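Long-range contact in pumilio homolog 23 (Arabidopsis thaliana, PDB 5WZJ), which binds a specific sequence of 18S ribosomal RNA through pumilio repeats packed into a curved superhelix, and probably regulates translation and mRNA stability: residues H376-C381 / S441-P446. Residues are numbered along the deposited sequence; the frame is centred on the assembly and turned at random.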
loop_
_atom_site.group_PDB
_atom_site.type_symbol
_atom_site.label_atom_id
_atom_site.label_comp_id
_atom_site.label_asym_id
_atom_site.label_seq_id
_atom_site.Cartn_x
_atom_site.Cartn_y
_atom_site.Cartn_z
ATOM N N HIS A 376 -6.670 14.739 -21.843
ATOM C CA HIS A 376 -7.412 15.631 -20.947
ATOM C C HIS A 376 -6.528 16.223 -19.851
ATOM O O HIS A 376 -7.037 16.623 -18.794
ATOM C CB HIS A 376 -8.611 14.920 -20.296
ATOM C CG HIS A 376 -9.657 14.472 -21.272
ATOM N ND1 HIS A 376 -9.403 13.541 -22.257
ATOM C CD2 HIS A 376 -10.956 14.831 -21.413
ATOM C CE1 HIS A 376 -10.505 13.341 -22.962
ATOM N NE2 HIS A 376 -11.463 14.107 -22.468
ATOM N N GLU A 377 -5.213 16.274 -20.072
ATOM C CA GLU A 377 -4.304 16.784 -19.049
ATOM C C GLU A 377 -4.655 18.219 -18.672
ATOM O O GLU A 377 -4.874 18.537 -17.496
ATOM C CB GLU A 377 -2.859 16.708 -19.541
ATOM C CG GLU A 377 -2.397 15.341 -19.979
ATOM C CD GLU A 377 -2.261 15.248 -21.483
ATOM O OE1 GLU A 377 -3.220 15.617 -22.199
ATOM O OE2 GLU A 377 -1.185 14.820 -21.949
ATOM N N ASN A 378 -4.713 19.103 -19.668
ATOM C CA ASN A 378 -5.020 20.499 -19.388
ATOM C C ASN A 378 -6.418 20.639 -18.810
ATOM O O ASN A 378 -6.636 21.417 -17.873
ATOM C CB ASN A 378 -4.865 21.340 -20.659
ATOM C CG ASN A 378 -4.799 22.824 -20.367
ATOM O OD1 ASN A 378 -3.868 23.299 -19.711
ATOM N ND2 ASN A 378 -5.782 23.568 -20.855
ATOM N N LYS A 379 -7.380 19.875 -19.341
ATOM C CA LYS A 379 -8.744 19.943 -18.820
ATOM C C LYS A 379 -8.805 19.537 -17.348
ATOM O O LYS A 379 -9.569 20.118 -16.568
ATOM C CB LYS A 379 -9.671 19.058 -19.660
ATOM C CG LYS A 379 -10.129 19.694 -20.971
ATOM C CD LYS A 379 -10.856 18.658 -21.821
ATOM C CE LYS A 379 -11.139 19.162 -23.229
ATOM N NZ LYS A 379 -12.361 19.997 -23.266
ATOM N N CYS A 380 -8.029 18.521 -16.953
ATOM C CA CYS A 380 -8.025 18.103 -15.553
ATOM C C CYS A 380 -7.402 19.167 -14.653
ATOM O O CYS A 380 -7.937 19.480 -13.581
ATOM C CB CYS A 380 -7.282 16.776 -15.405
ATOM S SG CYS A 380 -8.284 15.362 -15.965
ATOM N N CYS A 381 -6.259 19.714 -15.060
ATOM C CA CYS A 381 -5.606 20.747 -14.255
ATOM C C CYS A 381 -6.501 21.975 -14.097
ATOM O O CYS A 381 -6.612 22.536 -12.999
ATOM C CB CYS A 381 -4.278 21.144 -14.891
ATOM S SG CYS A 381 -3.030 19.830 -14.954
ATOM N N SER A 441 4.891 22.103 -18.117
ATOM C CA SER A 441 4.577 23.415 -17.542
ATOM C C SER A 441 3.495 24.147 -18.325
ATOM O O SER A 441 2.820 25.012 -17.748
ATOM C CB SER A 441 5.839 24.284 -17.442
ATOM O OG SER A 441 6.300 24.672 -18.722
ATOM N N ASP A 442 3.299 23.808 -19.610
ATOM C CA ASP A 442 2.187 24.364 -20.393
ATOM C C ASP A 442 0.837 24.156 -19.718
ATOM O O ASP A 442 -0.095 24.939 -19.935
ATOM C CB ASP A 442 2.103 23.723 -21.784
ATOM C CG ASP A 442 3.344 23.937 -22.621
ATOM O OD1 ASP A 442 4.130 24.867 -22.338
ATOM O OD2 ASP A 442 3.520 23.165 -23.587
ATOM N N HIS A 443 0.688 23.086 -18.940
ATOM C CA HIS A 443 -0.624 22.743 -18.410
ATOM C C HIS A 443 -0.872 23.288 -17.018
ATOM O O HIS A 443 -2.007 23.197 -16.533
ATOM C CB HIS A 443 -0.809 21.218 -18.379
ATOM C CG HIS A 443 -0.712 20.577 -19.729
ATOM N ND1 HIS A 443 -1.277 21.135 -20.853
ATOM C CD2 HIS A 443 -0.100 19.439 -20.137
ATOM C CE1 HIS A 443 -1.031 20.361 -21.896
ATOM N NE2 HIS A 443 -0.318 19.326 -21.488
ATOM N N ILE A 444 0.150 23.829 -16.359
ATOM C CA ILE A 444 0.047 24.083 -14.928
ATOM C C ILE A 444 0.573 25.467 -14.577
ATOM O O ILE A 444 1.034 25.689 -13.452
ATOM C CB ILE A 444 0.802 22.998 -14.132
ATOM C CG1 ILE A 444 2.266 22.971 -14.560
ATOM C CG2 ILE A 444 0.145 21.622 -14.362
ATOM C CD1 ILE A 444 3.178 22.150 -13.656
ATOM N N GLN A 445 0.499 26.414 -15.517
ATOM C CA GLN A 445 0.944 27.773 -15.207
ATOM C C GLN A 445 0.287 28.360 -13.955
ATOM O O GLN A 445 1.005 28.977 -13.151
ATOM C CB GLN A 445 0.737 28.678 -16.436
ATOM C CG GLN A 445 1.736 28.356 -17.558
ATOM C CD GLN A 445 3.174 28.634 -17.139
ATOM O OE1 GLN A 445 3.529 29.783 -16.876
ATOM N NE2 GLN A 445 4.008 27.586 -17.059
ATOM N N PRO A 446 -1.018 28.202 -13.710
ATOM C CA PRO A 446 -1.577 28.732 -12.453
ATOM C C PRO A 446 -0.923 28.143 -11.209
ATOM O O PRO A 446 -0.792 28.849 -10.198
ATOM C CB PRO A 446 -3.061 28.343 -12.533
ATOM C CG PRO A 446 -3.332 28.089 -13.982
ATOM C CD PRO A 446 -2.056 27.576 -14.555
#
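Two helix starts of the pumilio superhelix meet where Glu377, Asn378 and Cys381, on the first turn of helix 377-388, receive His443 and Ile444 from the short 3-10 turn leading into helix 445-453. The contact ties these two elements together within the all-helical stack, about 16 Å (nearest atoms) from the bound RNA. His443 carries most of the contact: with CG anti to the carbonyl carbon (chi1 -60°), the ring extends toward helix 377-388 and lays one face over its first turn. Glu377 CB makes a CH-pi contact with that face, 4.3 Å from the ring centroid of His443 and 27° off its normal. Over the same face, toward the rim, sits Asn378 N. A flat ring suits this place because it can lie against backbone and methylene alike. The Asn378 amide, turned 49° from the ring plane, brings OD1 to 3.5 Å from His443 CA, while Asn378 CB lies 3.6 Å from His443 ND1. Glu377 OE2 stands 4.6 Å from His443 NE2, near enough that the carboxylate might favour a protonated ring. An alanine in place of His443 would probably open a gap over Glu377 CB and take away the ring against which Asn378 CB and OD1 rest. Deeper in, Cys381 is small enough to let the turn approach closely, its CB 3.5 Å from His443 O. Phe439 and Ile436 also pack on Cys381 and Ile444, adding apolar surface around the sulfur. There the branched Ile444 suits its place by offering a methyl to sulfur, with CG2 meeting Cys381 SG at 3.7 Å.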